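Local structure of GrpB family protein (Enterococcus faecalis, 2NRK) at residues Gly135-Lys138 / Lys139-Gln143. The protein is of unknown function but is probably related in fold to nucleotidyltransferases, as a member of the GrpB family. Residues are numbered along the deposited sequence; the frame is centred on the assembly and turned at random. Where two conformers were deposited one is given.
Sequences GTLK and KQLAQ
Lys139 lays its aliphatic chain back along the preceding turn of helix 128-142, with CG 3.3 Å from Gly135 O. Its CG lies anti to the carbonyl carbon (chi1 -74°), and the bend at chi3 (-90°) brings Lys139 CE to 3.6 Å from Gly135 O. Lys139 NZ then donates a hydrogen bond to a water 3.1 Å away, which also hydrogen-bonds Thr136 OG1. NZ makes a salt bridge to Glu10 as well, while Thr136 OG1 is hydrogen-bonded to Thr132 O.

The backbone keeps regular i to i+4 hydrogen bonds, Lys139 N to Gly135 O among them at 3.0 Å: Leu141 N meets Leu137 O at 2.8 Å with an N-H...O angle of 162°, and Ala142 N reaches Lys138 O at 3.0 Å. One turn apart, Leu137 and Leu141 meet at an oblique angle, CG of the former 3.9 Å from CD1 of the latter.

Lys138 spends its side chain elsewhere: Lys138 NZ hydrogen-bonds Ala49 O and Ser42 OG, and Lys138 forms a cation-pi contact with Tyr134. The last turns of this helix thus combine backbone bonding and a leucine pair with two lysines whose charges are met by different parts of the chain, tying the helix to residues distant in sequence.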
ATOM      1  N   GLY A 135       8.201  18.302 -15.338  1.00 23.73           N
ATOM      2  CA  GLY A 135       8.062  18.500 -16.787  1.00 24.59           C
ATOM      3  C   GLY A 135       9.167  19.357 -17.376  1.00 25.50           C
ATOM      4  O   GLY A 135       9.690  19.064 -18.473  1.00 26.13           O
ATOM      5  N   THR A 136       9.552  20.410 -16.644  1.00 25.18           N
ATOM      6  CA  THR A 136      10.609  21.315 -17.065  1.00 25.58           C
ATOM      7  C   THR A 136      11.934  20.556 -17.143  1.00 26.09           C
ATOM      8  O   THR A 136      12.687  20.727 -18.089  1.00 26.65           O
ATOM      9  CB  THR A 136      10.692  22.550 -16.132  1.00 26.00           C
ATOM     10  OG1 THR A 136       9.502  23.328 -16.315  1.00 27.07           O
ATOM     11  CG2 THR A 136      11.905  23.432 -16.464  1.00 26.57           C
ATOM     12  N   LEU A 137      12.200  19.719 -16.152  1.00 24.88           N
ATOM     13  CA  LEU A 137      13.405  18.910 -16.149  1.00 25.26           C
ATOM     14  C   LEU A 137      13.437  17.983 -17.358  1.00 25.82           C
ATOM     15  O   LEU A 137      14.456  17.869 -18.029  1.00 26.28           O
ATOM     16  CB  LEU A 137      13.522  18.110 -14.854  1.00 25.59           C
ATOM     17  CG  LEU A 137      14.619  17.052 -14.786  1.00 26.23           C
ATOM     18  CD1 LEU A 137      15.995  17.721 -14.978  1.00 26.86           C
ATOM     19  CD2 LEU A 137      14.524  16.381 -13.459  1.00 26.79           C
ATOM     20  N   LYS A 138      12.317  17.324 -17.633  1.00 26.34           N
ATOM     21  CA  LYS A 138      12.278  16.364 -18.741  1.00 28.62           C
ATOM     22  C   LYS A 138      12.519  17.077 -20.072  1.00 29.71           C
ATOM     23  O   LYS A 138      13.246  16.567 -20.938  1.00 30.36           O
ATOM     24  CB  LYS A 138      10.955  15.582 -18.737  1.00 27.52           C
ATOM     25  CG  LYS A 138      10.843  14.565 -17.578  1.00 27.62           C
ATOM     26  CD  LYS A 138       9.662  13.587 -17.763  1.00 30.39           C
ATOM     27  CE  LYS A 138       8.372  14.203 -17.309  1.00 27.64           C
ATOM     28  NZ  LYS A 138       7.181  13.378 -17.682  1.00 25.00           N
ATOM     29  N   LYS A 139      11.944  18.275 -20.222  1.00 30.46           N
ATOM     30  CA  LYS A 139      12.096  19.026 -21.448  1.00 32.64           C
ATOM     31  C   LYS A 139      13.551  19.451 -21.608  1.00 33.53           C
ATOM     32  O   LYS A 139      14.109  19.343 -22.706  1.00 33.99           O
ATOM     33  CB  LYS A 139      11.140  20.230 -21.475  1.00 32.19           C
ATOM     34  CG  LYS A 139       9.690  19.813 -21.728  1.00 32.69           C
ATOM     35  CD  LYS A 139       8.748  20.997 -21.949  1.00 34.30           C
ATOM     36  CE  LYS A 139       8.127  21.499 -20.659  1.00 37.45           C
ATOM     37  NZ  LYS A 139       7.220  22.679 -20.888  1.00 39.73           N
ATOM     38  N   GLN A 140      14.162  19.909 -20.512  1.00 34.06           N
ATOM     39  CA  GLN A 140      15.585  20.275 -20.477  0.50 35.14           C
ATOM     40  C   GLN A 140      16.494  19.099 -20.839  1.00 35.73           C
ATOM     41  O   GLN A 140      17.448  19.246 -21.613  1.00 36.56           O
ATOM     42  CB  GLN A 140      15.971  20.804 -19.091  0.50 34.84           C
ATOM     43  CG  GLN A 140      15.761  22.298 -18.894  0.50 34.84           C
ATOM     44  CD  GLN A 140      16.015  22.765 -17.459  0.50 35.48           C
ATOM     45  OE1 GLN A 140      16.741  22.125 -16.680  0.50 35.35           O
ATOM     46  NE2 GLN A 140      15.413  23.894 -17.104  0.50 34.78           N
ATOM     47  N   LEU A 141      16.213  17.938 -20.259  1.00 37.21           N
ATOM     48  CA  LEU A 141      16.996  16.728 -20.538  1.00 39.03           C
ATOM     49  C   LEU A 141      16.952  16.356 -22.024  1.00 41.54           C
ATOM     50  O   LEU A 141      17.990  16.089 -22.631  1.00 41.62           O
ATOM     51  CB  LEU A 141      16.546  15.548 -19.680  1.00 38.43           C
ATOM     52  CG  LEU A 141      16.992  15.614 -18.223  1.00 37.34           C
ATOM     53  CD1 LEU A 141      16.186  14.644 -17.397  1.00 35.94           C
ATOM     54  CD2 LEU A 141      18.493  15.322 -18.092  1.00 34.84           C
ATOM     55  N   ALA A 142      15.751  16.368 -22.601  1.00 44.09           N
ATOM     56  CA  ALA A 142      15.558  16.057 -24.019  1.00 46.79           C
ATOM     57  C   ALA A 142      16.354  17.003 -24.918  1.00 48.52           C
ATOM     58  O   ALA A 142      16.837  16.592 -25.976  1.00 49.44           O
ATOM     59  CB  ALA A 142      14.081  16.096 -24.375  1.00 46.86           C
ATOM     60  N   GLN A 143      16.498  18.258 -24.487  1.00 50.38           N
ATOM     61  CA  GLN A 143      17.318  19.252 -25.181  1.00 52.08           C
ATOM     62  C   GLN A 143      18.819  19.039 -24.960  1.00 53.43           C
ATOM     63  O   GLN A 143      19.639  19.774 -25.521  1.00 53.82           O
ATOM     64  CB  GLN A 143      16.945  20.677 -24.745  1.00 51.99           C
ATOM     65  CG  GLN A 143      15.512  21.107 -25.042  1.00 52.28           C
ATOM     66  CD  GLN A 143      15.173  21.087 -26.520  1.00 53.29           C
ATOM     67  OE1 GLN A 143      14.203  20.448 -26.936  1.00 53.99           O
ATOM     68  NE2 GLN A 143      15.971  21.784 -27.326  1.00 53.79           N
TER
HETATM   69  O   HOH W   1       9.101  24.396 -19.116  1.00 56.81           O